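Local coordinates for protein PROBABLE CHAIN-FATTY-ACID-CoA LIGASE FADD13 (Mycobacterium tuberculosis, PDB 3T5B) that belongs to the AMP-binding enzyme family, in the ANL clan, at residues K172-T177 against I357-Y362; A81-T86 against F160-S165. All coordinates share one frame; numbering follows the deposited sequence.

Interaction 1: K172-T177 against I357-Y362; sequences KGVVHT and ILLKEY
Val-175 is gripped at both ends of its backbone: its N donates to Glu-361 O (3.0 Å, 159° at the hydrogen) and its O accepts from Lys-360 N at 3.1 Å. Beside it Val-174 and Tyr-362 form an antiparallel non-hydrogen-bonded pair, CA to CA 4.8 Å, and Gly-173 O receives the CA-H of Tyr-362. The aromatic ring is held over one face by Lys-172. CG of that lysine lies 3.3 Å from Tyr-362 CD1. Bends at its later torsions curl the chain so that NZ stands 4.5 Å from the ring centroid, a cation-pi contact 13° off the normal. At the other end Leu-359 CB meets Val-174 CG1 at 3.5 Å and also lies over one face of the His-176 imidazole, toward its rim; CE1 of that ring approaches Ile-357 O at 3.1 Å. Lys-360 CE meets Thr-177 CG2. Second-shell bonds fix these groups: His-176 to Ser-180 OG and Thr-304 O, Tyr-362 OH to Glu-305, and Lys-360 NZ to Asn-158 and Asp-156 O. The short, weakly bonded strand about 361-362 is the outer member of a three-stranded antiparallel sheet, with strand 173-177 central, 158-163 beyond, and helix 366-372 and strand 377-380 packed against Tyr-362.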
# COMPACT_ATOMS: atom_id res chain seq x y z
N LYS A 172 10.47 10.11 8.54
CA LYS A 172 10.67 10.79 7.27
C LYS A 172 9.41 10.55 6.42
O LYS A 172 8.94 9.42 6.32
CB LYS A 172 11.88 10.17 6.57
CG LYS A 172 12.64 11.07 5.63
CD LYS A 172 13.78 11.79 6.34
CE LYS A 172 14.68 10.80 7.05
NZ LYS A 172 14.89 9.58 6.22
N GLY A 173 8.87 11.61 5.81
CA GLY A 173 7.69 11.45 4.98
C GLY A 173 8.02 11.17 3.51
O GLY A 173 8.60 12.02 2.84
N VAL A 174 7.66 9.99 3.01
CA VAL A 174 7.92 9.62 1.62
C VAL A 174 6.81 10.17 0.73
O VAL A 174 5.65 9.78 0.87
CB VAL A 174 7.94 8.08 1.42
CG1 VAL A 174 8.33 7.75 -0.02
CG2 VAL A 174 8.90 7.42 2.40
N VAL A 175 7.14 11.08 -0.19
CA VAL A 175 6.11 11.62 -1.06
C VAL A 175 6.00 10.81 -2.36
O VAL A 175 7.00 10.59 -3.05
CB VAL A 175 6.34 13.13 -1.41
CG1 VAL A 175 7.13 13.81 -0.29
CG2 VAL A 175 7.03 13.27 -2.74
N HIS A 176 4.78 10.36 -2.66
CA HIS A 176 4.52 9.60 -3.88
C HIS A 176 3.52 10.37 -4.74
O HIS A 176 2.69 11.13 -4.23
CB HIS A 176 4.02 8.19 -3.54
CG HIS A 176 5.13 7.19 -3.39
ND1 HIS A 176 5.94 6.82 -4.44
CD2 HIS A 176 5.61 6.55 -2.30
CE1 HIS A 176 6.87 6.00 -4.01
NE2 HIS A 176 6.70 5.82 -2.71
N THR A 177 3.63 10.20 -6.05
CA THR A 177 2.77 10.91 -6.98
C THR A 177 1.83 9.96 -7.70
O THR A 177 1.92 8.75 -7.53
CB THR A 177 3.61 11.62 -8.07
OG1 THR A 177 4.34 10.63 -8.80
CG2 THR A 177 4.59 12.61 -7.46
N ILE A 357 8.66 3.95 -9.99
CA ILE A 357 7.90 3.66 -8.79
C ILE A 357 8.51 4.45 -7.62
O ILE A 357 7.90 4.57 -6.56
CB ILE A 357 7.97 2.15 -8.43
CG1 ILE A 357 9.39 1.79 -7.97
CG2 ILE A 357 7.58 1.31 -9.63
CD1 ILE A 357 9.60 0.34 -7.61
N LEU A 358 9.70 4.98 -7.84
CA LEU A 358 10.41 5.72 -6.80
C LEU A 358 9.74 7.02 -6.38
O LEU A 358 9.06 7.67 -7.18
CB LEU A 358 11.85 6.01 -7.24
CG LEU A 358 12.80 4.80 -7.36
CD1 LEU A 358 14.16 5.25 -7.89
CD2 LEU A 358 12.94 4.11 -5.99
N LEU A 359 9.94 7.38 -5.12
CA LEU A 359 9.38 8.59 -4.55
C LEU A 359 9.91 9.81 -5.30
O LEU A 359 10.90 9.72 -6.03
CB LEU A 359 9.75 8.68 -3.06
CG LEU A 359 11.20 8.76 -2.54
CD1 LEU A 359 12.15 7.88 -3.36
CD2 LEU A 359 11.68 10.17 -2.60
N LYS A 360 9.24 10.94 -5.12
CA LYS A 360 9.67 12.18 -5.74
C LYS A 360 10.70 12.86 -4.82
O LYS A 360 11.70 13.43 -5.27
CB LYS A 360 8.48 13.12 -5.93
CG LYS A 360 8.87 14.54 -6.32
CD LYS A 360 7.76 15.54 -6.03
CE LYS A 360 6.59 15.42 -6.99
NZ LYS A 360 5.57 16.50 -6.77
N GLU A 361 10.44 12.77 -3.52
CA GLU A 361 11.28 13.40 -2.52
C GLU A 361 10.80 13.02 -1.12
O GLU A 361 9.71 12.46 -0.94
CB GLU A 361 11.16 14.91 -2.64
CG GLU A 361 9.71 15.36 -2.48
CD GLU A 361 9.51 16.86 -2.58
OE1 GLU A 361 10.13 17.49 -3.47
OE2 GLU A 361 8.72 17.40 -1.79
N TYR A 362 11.63 13.31 -0.13
CA TYR A 362 11.22 13.08 1.24
C TYR A 362 10.57 14.41 1.58
O TYR A 362 11.10 15.46 1.23
CB TYR A 362 12.44 12.84 2.13
CG TYR A 362 13.00 11.45 2.03
CD1 TYR A 362 12.25 10.34 2.41
CD2 TYR A 362 14.30 11.24 1.58
CE1 TYR A 362 12.77 9.06 2.36
CE2 TYR A 362 14.84 9.95 1.52
CZ TYR A 362 14.06 8.87 1.91
OH TYR A 362 14.58 7.61 1.84

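Interaction 2: A81-T86 against F160-S165; sequences AVPINT and FIMYTS
Ala-81 and Phe-160 are bridged once through their backbones, with CA atoms 5.0 Å apart, and strands 81-83 and 160-163 run in nearly the same direction, 23° apart. The direct bond is Ile-161 N to Ala-81 O, 3.2 Å long and 155° at the hydrogen; the same oxygen also takes a CA-H contact from Phe-160. Farther along the backbones separate and a water fills the role of a bridge. It accepts from Tyr-163 N at 3.1 Å and donates to Pro-83 O, with a weak additional bond to Ile-161 O; the separation from Pro-83 O is short enough for its exact value to be doubtful. Side chains alternate along the strands. Val-82 and Ile-161 run alongside each other, with Val-82 CG2 4.1 Å from Ile-161 CB. The other methyl, CG1, set anti to the valine's backbone N (chi1 -177°), meets the edge of the Tyr-163 ring at CE1. Across from this group Ala-81 CB touches Phe-160 CD2 at 4.0 Å, and Pro-83 CD comes up to that phenyl edge. Met-162 folds back through chi2 and chi3, which carries SD to within 3.4 Å of Pro-83 CG. Outside the pair, Phe-160 stacks edge-to-face with Phe-71, and Tyr-163 OH bonds to Asp-99. Helix 90-100 packs on Val-82 and Tyr-163, helix 209-221 on Phe-160 and Met-162. The single bridge joins strand 80-83, at the edge of the parallel sheet beside strand 56-60, to outer strand 158-163 of the three-stranded antiparallel sheet.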
# COMPACT_ATOMS: atom_id res chain seq x y z
N ALA A 81 -3.16 12.47 0.39
CA ALA A 81 -3.51 11.68 1.55
C ALA A 81 -2.27 11.34 2.37
O ALA A 81 -1.20 11.06 1.82
CB ALA A 81 -4.22 10.42 1.13
N VAL A 82 -2.44 11.37 3.69
CA VAL A 82 -1.37 11.05 4.62
C VAL A 82 -1.89 9.99 5.59
O VAL A 82 -2.38 10.30 6.67
CB VAL A 82 -0.94 12.30 5.43
CG1 VAL A 82 0.24 11.96 6.34
CG2 VAL A 82 -0.58 13.45 4.48
N PRO A 83 -1.81 8.72 5.18
CA PRO A 83 -2.27 7.59 6.00
C PRO A 83 -1.35 7.38 7.18
O PRO A 83 -0.13 7.35 7.03
CB PRO A 83 -2.25 6.42 5.03
CG PRO A 83 -1.18 6.79 4.08
CD PRO A 83 -1.42 8.25 3.84
N ILE A 84 -1.92 7.22 8.37
CA ILE A 84 -1.10 7.05 9.55
C ILE A 84 -1.34 5.76 10.32
O ILE A 84 -2.45 5.23 10.37
CB ILE A 84 -1.27 8.24 10.51
CG1 ILE A 84 -0.97 9.53 9.76
CG2 ILE A 84 -0.32 8.10 11.68
CD1 ILE A 84 -1.21 10.77 10.56
N ASN A 85 -0.26 5.26 10.91
CA ASN A 85 -0.31 4.05 11.71
C ASN A 85 -1.24 4.34 12.88
O ASN A 85 -1.10 5.35 13.56
CB ASN A 85 1.09 3.72 12.23
CG ASN A 85 1.21 2.31 12.77
OD1 ASN A 85 0.36 1.85 13.53
ND2 ASN A 85 2.27 1.61 12.37
N THR A 86 -2.19 3.45 13.11
CA THR A 86 -3.14 3.62 14.20
C THR A 86 -2.60 3.00 15.49
O THR A 86 -3.30 2.92 16.49
CB THR A 86 -4.48 2.95 13.87
OG1 THR A 86 -4.26 1.59 13.49
CG2 THR A 86 -5.19 3.70 12.75
N PHE A 160 0.50 10.94 -2.26
CA PHE A 160 0.68 10.35 -0.93
C PHE A 160 1.96 10.77 -0.22
O PHE A 160 2.99 11.01 -0.84
CB PHE A 160 0.74 8.81 -1.00
CG PHE A 160 -0.53 8.15 -1.41
CD1 PHE A 160 -0.71 7.73 -2.71
CD2 PHE A 160 -1.54 7.92 -0.47
CE1 PHE A 160 -1.89 7.07 -3.09
CE2 PHE A 160 -2.72 7.27 -0.83
CZ PHE A 160 -2.90 6.84 -2.15
N ILE A 161 1.87 10.85 1.11
CA ILE A 161 3.02 11.13 1.96
C ILE A 161 2.97 10.00 2.98
O ILE A 161 2.06 9.92 3.80
CB ILE A 161 2.94 12.46 2.73
CG1 ILE A 161 2.91 13.65 1.76
CG2 ILE A 161 4.18 12.60 3.62
CD1 ILE A 161 3.00 14.98 2.49
N MET A 162 3.95 9.11 2.89
CA MET A 162 4.05 7.95 3.77
C MET A 162 5.29 8.10 4.64
O MET A 162 6.39 8.16 4.10
CB MET A 162 4.21 6.69 2.93
CG MET A 162 3.25 6.57 1.76
SD MET A 162 1.63 6.03 2.29
CE MET A 162 2.01 4.30 2.78
N TYR A 163 5.12 8.15 5.96
CA TYR A 163 6.26 8.28 6.88
C TYR A 163 6.89 6.91 7.21
O TYR A 163 6.21 5.89 7.15
CB TYR A 163 5.83 9.01 8.16
CG TYR A 163 5.58 10.50 7.94
CD1 TYR A 163 4.41 10.95 7.32
CD2 TYR A 163 6.55 11.44 8.29
CE1 TYR A 163 4.22 12.31 7.04
CE2 TYR A 163 6.38 12.78 8.02
CZ TYR A 163 5.21 13.22 7.40
OH TYR A 163 5.06 14.55 7.11
N THR A 164 8.19 6.88 7.53
CA THR A 164 8.86 5.61 7.83
C THR A 164 9.91 5.54 8.93
O THR A 164 9.68 4.92 9.98
CB THR A 164 9.53 5.00 6.57
OG1 THR A 164 10.10 6.03 5.76
CG2 THR A 164 8.53 4.17 5.78
N SER A 165 11.08 6.13 8.69
CA SER A 165 12.21 6.09 9.63
C SER A 165 11.89 5.61 11.04
O SER A 165 11.12 6.23 11.77
CB SER A 165 12.89 7.46 9.71
OG SER A 165 14.08 7.39 10.48
O HOH W 1 2.14 8.43 6.79

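In the fold
From the N terminus, strand 80-83 comes first, and interaction 2 closes the 73-residue loop, rich in helix, that leads to 160-165. The short turn after strand 158-163, rich in serine, threonine and glycine, is consistent with the phosphate-loop-like motif of AMP-binding enzymes; the chain then returns as strand 173-177. Interaction 1 closes a second loop of 179 residues onto 357-362. The two contacts are in series, neither nested nor crossed, with centres about 11 Å apart. They are coupled by probable backbone hydrogen bonds from Val-174 N to Met-162 O and from His-176 N to Phe-160 O. Together they tie the four-stranded parallel sheet, at its edge, to the three-stranded antiparallel one.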